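Local coordinates for protein isatin hydrolase (Ralstonia solanacearum, PDB 5NMP) that probably hydrolyses isatin in a manganese-dependent reaction, as a member of the putative cyclase family, at residues A108-V119 / I142-D153. Residues are numbered along the deposited sequence; the frame is centred on the assembly and turned at random.
Sequences APAVVIDASAQV and IPAGAWVLFRTD
Val111 and Ile113 meet Val148 on one face of two neighbouring parallel strands, 108-114 and 147-151, joined by a ladder of six backbone hydrogen bonds, the last from Ala115 N, just past the first strand, to Arg151 O. The branches of Val111 part: CG1, anti to the carbonyl carbon (chi1 -61°), packs 3.6 Å from CD of Pro143, while CG2 meets CG2 of Ile142 at 4.0 Å. Ile113 lays CG1 obliquely across CG1 of Val148, 3.9 Å apart, and helix 129-139 covers this face through Phe131 and Trp135. Further along, CB of Ala115 meets the Phe150 ring at its edge, 3.6 Å from CE1. On the other face, also buried, Ala110 packs between Trp147 and Leu149. Toward the C-terminal ends of the strands this face turns polar and more open: exposed Asp114 lies alongside the extended Arg151, carboxylate and guanidinium planes 9° apart. OD1 of Asp114 sits over the guanidinium, 3.4 Å from NH1, an attraction of charge alone, whereas Asp153 OD1 takes the in-plane N-H of NE at 3.1 Å. Ser116 N closes an Asx turn on Asp114 OD1, which also accepts from Ser116 OG. The connection through helix 129-139 makes this a beta-alpha-beta crossover in the central mixed sheet of the cyclase-family fold.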
loop_
_atom_site.group_PDB
_atom_site.type_symbol
_atom_site.label_atom_id
_atom_site.label_comp_id
_atom_site.label_asym_id
_atom_site.label_seq_id
_atom_site.Cartn_x
_atom_site.Cartn_y
_atom_site.Cartn_z
ATOM N N ALA A 108 -10.561 0.623 7.581
ATOM C CA ALA A 108 -11.844 0.122 8.076
ATOM C C ALA A 108 -11.672 -1.003 9.095
ATOM O O ALA A 108 -10.682 -1.741 9.057
ATOM C CB ALA A 108 -12.707 -0.360 6.909
ATOM N N PRO A 109 -12.643 -1.137 10.015
ATOM C CA PRO A 109 -12.680 -2.258 10.962
ATOM C C PRO A 109 -12.944 -3.579 10.249
ATOM O O PRO A 109 -13.393 -3.576 9.102
ATOM C CB PRO A 109 -13.846 -1.900 11.893
ATOM C CG PRO A 109 -14.064 -0.442 11.710
ATOM C CD PRO A 109 -13.711 -0.160 10.284
ATOM N N ALA A 110 -12.674 -4.695 10.918
ATOM C CA ALA A 110 -12.918 -6.002 10.320
ATOM C C ALA A 110 -13.433 -7.017 11.327
ATOM O O ALA A 110 -13.109 -6.957 12.515
ATOM C CB ALA A 110 -11.656 -6.526 9.666
ATOM N N VAL A 111 -14.247 -7.945 10.834
ATOM C CA VAL A 111 -14.613 -9.127 11.598
ATOM C C VAL A 111 -14.020 -10.339 10.897
ATOM O O VAL A 111 -13.849 -10.335 9.677
ATOM C CB VAL A 111 -16.139 -9.287 11.739
ATOM C CG1 VAL A 111 -16.725 -8.091 12.468
ATOM C CG2 VAL A 111 -16.793 -9.461 10.374
ATOM N N VAL A 112 -13.690 -11.368 11.665
ATOM C CA VAL A 112 -13.081 -12.561 11.093
ATOM C C VAL A 112 -13.957 -13.788 11.317
ATOM O O VAL A 112 -14.249 -14.151 12.455
ATOM C CB VAL A 112 -11.681 -12.813 11.683
ATOM C CG1 VAL A 112 -11.066 -14.060 11.077
ATOM C CG2 VAL A 112 -10.782 -11.604 11.452
ATOM N N ILE A 113 -14.378 -14.418 10.225
ATOM C CA ILE A 113 -15.212 -15.616 10.291
ATOM C C ILE A 113 -14.368 -16.866 10.076
ATOM O O ILE A 113 -13.879 -17.101 8.972
ATOM C CB ILE A 113 -16.340 -15.588 9.233
ATOM C CG1 ILE A 113 -16.991 -14.202 9.165
ATOM C CG2 ILE A 113 -17.366 -16.675 9.509
ATOM C CD1 ILE A 113 -17.630 -13.755 10.451
ATOM N N ASP A 114 -14.199 -17.668 11.125
ATOM C CA ASP A 114 -13.353 -18.857 11.044
ATOM C C ASP A 114 -14.122 -20.096 10.598
ATOM O O ASP A 114 -14.974 -20.610 11.327
ATOM C CB ASP A 114 -12.683 -19.134 12.390
ATOM C CG ASP A 114 -11.770 -20.349 12.347
ATOM O OD1 ASP A 114 -11.186 -20.618 11.275
ATOM O OD2 ASP A 114 -11.639 -21.039 13.381
ATOM N N ALA A 115 -13.797 -20.582 9.404
ATOM C CA ALA A 115 -14.419 -21.783 8.862
ATOM C C ALA A 115 -13.369 -22.803 8.434
ATOM O O ALA A 115 -13.633 -23.658 7.590
ATOM C CB ALA A 115 -15.316 -21.430 7.689
ATOM N N SER A 116 -12.181 -22.710 9.023
ATOM C CA SER A 116 -11.059 -23.560 8.633
ATOM C C SER A 116 -11.332 -25.052 8.856
ATOM O O SER A 116 -10.913 -25.888 8.056
ATOM C CB SER A 116 -9.792 -23.139 9.384
ATOM O OG SER A 116 -10.017 -23.070 10.780
ATOM N N ALA A 117 -12.035 -25.382 9.935
ATOM C CA ALA A 117 -12.356 -26.774 10.232
ATOM C C ALA A 117 -13.326 -27.358 9.205
ATOM O O ALA A 117 -13.244 -28.537 8.863
ATOM C CB ALA A 117 -12.937 -26.894 11.628
ATOM N N GLN A 118 -14.237 -26.523 8.714
ATOM C CA GLN A 118 -15.239 -26.957 7.746
ATOM C C GLN A 118 -14.625 -27.167 6.369
ATOM O O GLN A 118 -14.937 -28.139 5.680
ATOM C CB GLN A 118 -16.383 -25.940 7.657
ATOM C CG GLN A 118 -17.321 -25.928 8.860
ATOM C CD GLN A 118 -16.718 -25.257 10.082
ATOM O OE1 GLN A 118 -15.669 -24.615 10.003
ATOM N NE2 GLN A 118 -17.382 -25.404 11.222
ATOM N N VAL A 119 -13.752 -26.244 5.976
ATOM C CA VAL A 119 -13.089 -26.297 4.679
ATOM C C VAL A 119 -12.084 -27.448 4.635
ATOM O O VAL A 119 -11.795 -28.008 3.576
ATOM C CB VAL A 119 -12.390 -24.958 4.370
ATOM C CG1 VAL A 119 -11.636 -25.020 3.050
ATOM C CG2 VAL A 119 -13.419 -23.834 4.344
ATOM N N ILE A 142 -22.367 -8.119 13.396
ATOM C CA ILE A 142 -21.388 -7.625 12.435
ATOM C C ILE A 142 -21.644 -6.147 12.143
ATOM O O ILE A 142 -22.710 -5.787 11.642
ATOM C CB ILE A 142 -21.439 -8.422 11.120
ATOM C CG1 ILE A 142 -21.178 -9.907 11.383
ATOM C CG2 ILE A 142 -20.447 -7.865 10.116
ATOM C CD1 ILE A 142 -21.370 -10.781 10.168
ATOM N N PRO A 143 -20.668 -5.282 12.461
ATOM C CA PRO A 143 -20.858 -3.828 12.360
ATOM C C PRO A 143 -20.881 -3.313 10.920
ATOM O O PRO A 143 -20.178 -3.836 10.055
ATOM C CB PRO A 143 -19.655 -3.266 13.121
ATOM C CG PRO A 143 -18.609 -4.305 12.974
ATOM C CD PRO A 143 -19.325 -5.629 12.957
ATOM N N ALA A 144 -21.692 -2.290 10.674
ATOM C CA ALA A 144 -21.788 -1.697 9.348
ATOM C C ALA A 144 -20.507 -0.949 9.006
ATOM O O ALA A 144 -19.966 -0.221 9.838
ATOM C CB ALA A 144 -22.988 -0.767 9.265
ATOM N N GLY A 145 -20.024 -1.137 7.783
ATOM C CA GLY A 145 -18.814 -0.478 7.326
ATOM C C GLY A 145 -17.556 -1.265 7.640
ATOM O O GLY A 145 -16.448 -0.731 7.577
ATOM N N ALA A 146 -17.722 -2.540 7.972
ATOM C CA ALA A 146 -16.593 -3.387 8.336
ATOM C C ALA A 146 -16.283 -4.417 7.259
ATOM O O ALA A 146 -17.179 -4.871 6.548
ATOM C CB ALA A 146 -16.866 -4.086 9.660
ATOM N N TRP A 147 -15.008 -4.777 7.138
ATOM C CA TRP A 147 -14.617 -5.915 6.313
ATOM C C TRP A 147 -15.147 -7.207 6.917
ATOM O O TRP A 147 -15.188 -7.363 8.138
ATOM C CB TRP A 147 -13.095 -6.024 6.179
ATOM C CG TRP A 147 -12.453 -5.036 5.266
ATOM C CD1 TRP A 147 -11.796 -3.897 5.626
ATOM C CD2 TRP A 147 -12.375 -5.109 3.836
ATOM N NE1 TRP A 147 -11.324 -3.250 4.511
ATOM C CE2 TRP A 147 -11.667 -3.973 3.399
ATOM C CE3 TRP A 147 -12.841 -6.022 2.885
ATOM C CZ2 TRP A 147 -11.415 -3.722 2.052
ATOM C CZ3 TRP A 147 -12.589 -5.772 1.547
ATOM C CH2 TRP A 147 -11.884 -4.632 1.144
ATOM N N VAL A 148 -15.544 -8.135 6.059
ATOM C CA VAL A 148 -15.815 -9.494 6.496
ATOM C C VAL A 148 -14.702 -10.395 5.975
ATOM O O VAL A 148 -14.653 -10.710 4.786
ATOM C CB VAL A 148 -17.181 -9.997 6.005
ATOM C CG1 VAL A 148 -17.398 -11.444 6.428
ATOM C CG2 VAL A 148 -18.287 -9.114 6.545
ATOM N N LEU A 149 -13.798 -10.790 6.865
ATOM C CA LEU A 149 -12.663 -11.622 6.475
ATOM C C LEU A 149 -12.979 -13.105 6.667
ATOM O O LEU A 149 -13.185 -13.575 7.788
ATOM C CB LEU A 149 -11.411 -11.224 7.263
ATOM C CG LEU A 149 -10.995 -9.757 7.099
ATOM C CD1 LEU A 149 -9.677 -9.471 7.799
ATOM C CD2 LEU A 149 -10.917 -9.371 5.626
ATOM N N PHE A 150 -13.023 -13.827 5.553
ATOM C CA PHE A 150 -13.363 -15.244 5.526
ATOM C C PHE A 150 -12.119 -16.107 5.742
ATOM O O PHE A 150 -11.376 -16.377 4.799
ATOM C CB PHE A 150 -14.030 -15.581 4.186
ATOM C CG PHE A 150 -14.638 -16.954 4.122
ATOM C CD1 PHE A 150 -14.998 -17.634 5.274
ATOM C CD2 PHE A 150 -14.854 -17.565 2.893
ATOM C CE1 PHE A 150 -15.562 -18.899 5.203
ATOM C CE2 PHE A 150 -15.415 -18.830 2.815
ATOM C CZ PHE A 150 -15.770 -19.498 3.972
ATOM N N ARG A 151 -11.892 -16.537 6.980
ATOM C CA ARG A 151 -10.738 -17.380 7.290
ATOM C C ARG A 151 -10.985 -18.846 6.946
ATOM O O ARG A 151 -11.938 -19.455 7.434
ATOM C CB ARG A 151 -10.357 -17.272 8.764
ATOM C CG ARG A 151 -9.206 -18.187 9.123
ATOM C CD ARG A 151 -8.986 -18.309 10.612
ATOM N NE ARG A 151 -8.013 -19.359 10.892
ATOM C CZ ARG A 151 -7.837 -19.923 12.081
ATOM N NH1 ARG A 151 -8.571 -19.540 13.118
ATOM N NH2 ARG A 151 -6.926 -20.878 12.230
ATOM N N THR A 152 -10.110 -19.412 6.120
ATOM C CA THR A 152 -10.257 -20.789 5.663
ATOM C C THR A 152 -8.964 -21.592 5.780
ATOM O O THR A 152 -8.946 -22.784 5.474
ATOM C CB THR A 152 -10.716 -20.835 4.198
ATOM O OG1 THR A 152 -9.788 -20.100 3.391
ATOM C CG2 THR A 152 -12.107 -20.231 4.047
ATOM N N ASP A 153 -7.890 -20.932 6.212
ATOM C CA ASP A 153 -6.544 -21.519 6.258
ATOM C C ASP A 153 -6.060 -21.970 4.879
ATOM O O ASP A 153 -5.126 -22.764 4.766
ATOM C CB ASP A 153 -6.490 -22.698 7.241
ATOM C CG ASP A 153 -6.259 -22.254 8.675
ATOM O OD1 ASP A 153 -6.352 -21.038 8.950
ATOM O OD2 ASP A 153 -5.989 -23.125 9.532
HETATM O O HOH W 1 -8.611 -25.663 6.041
#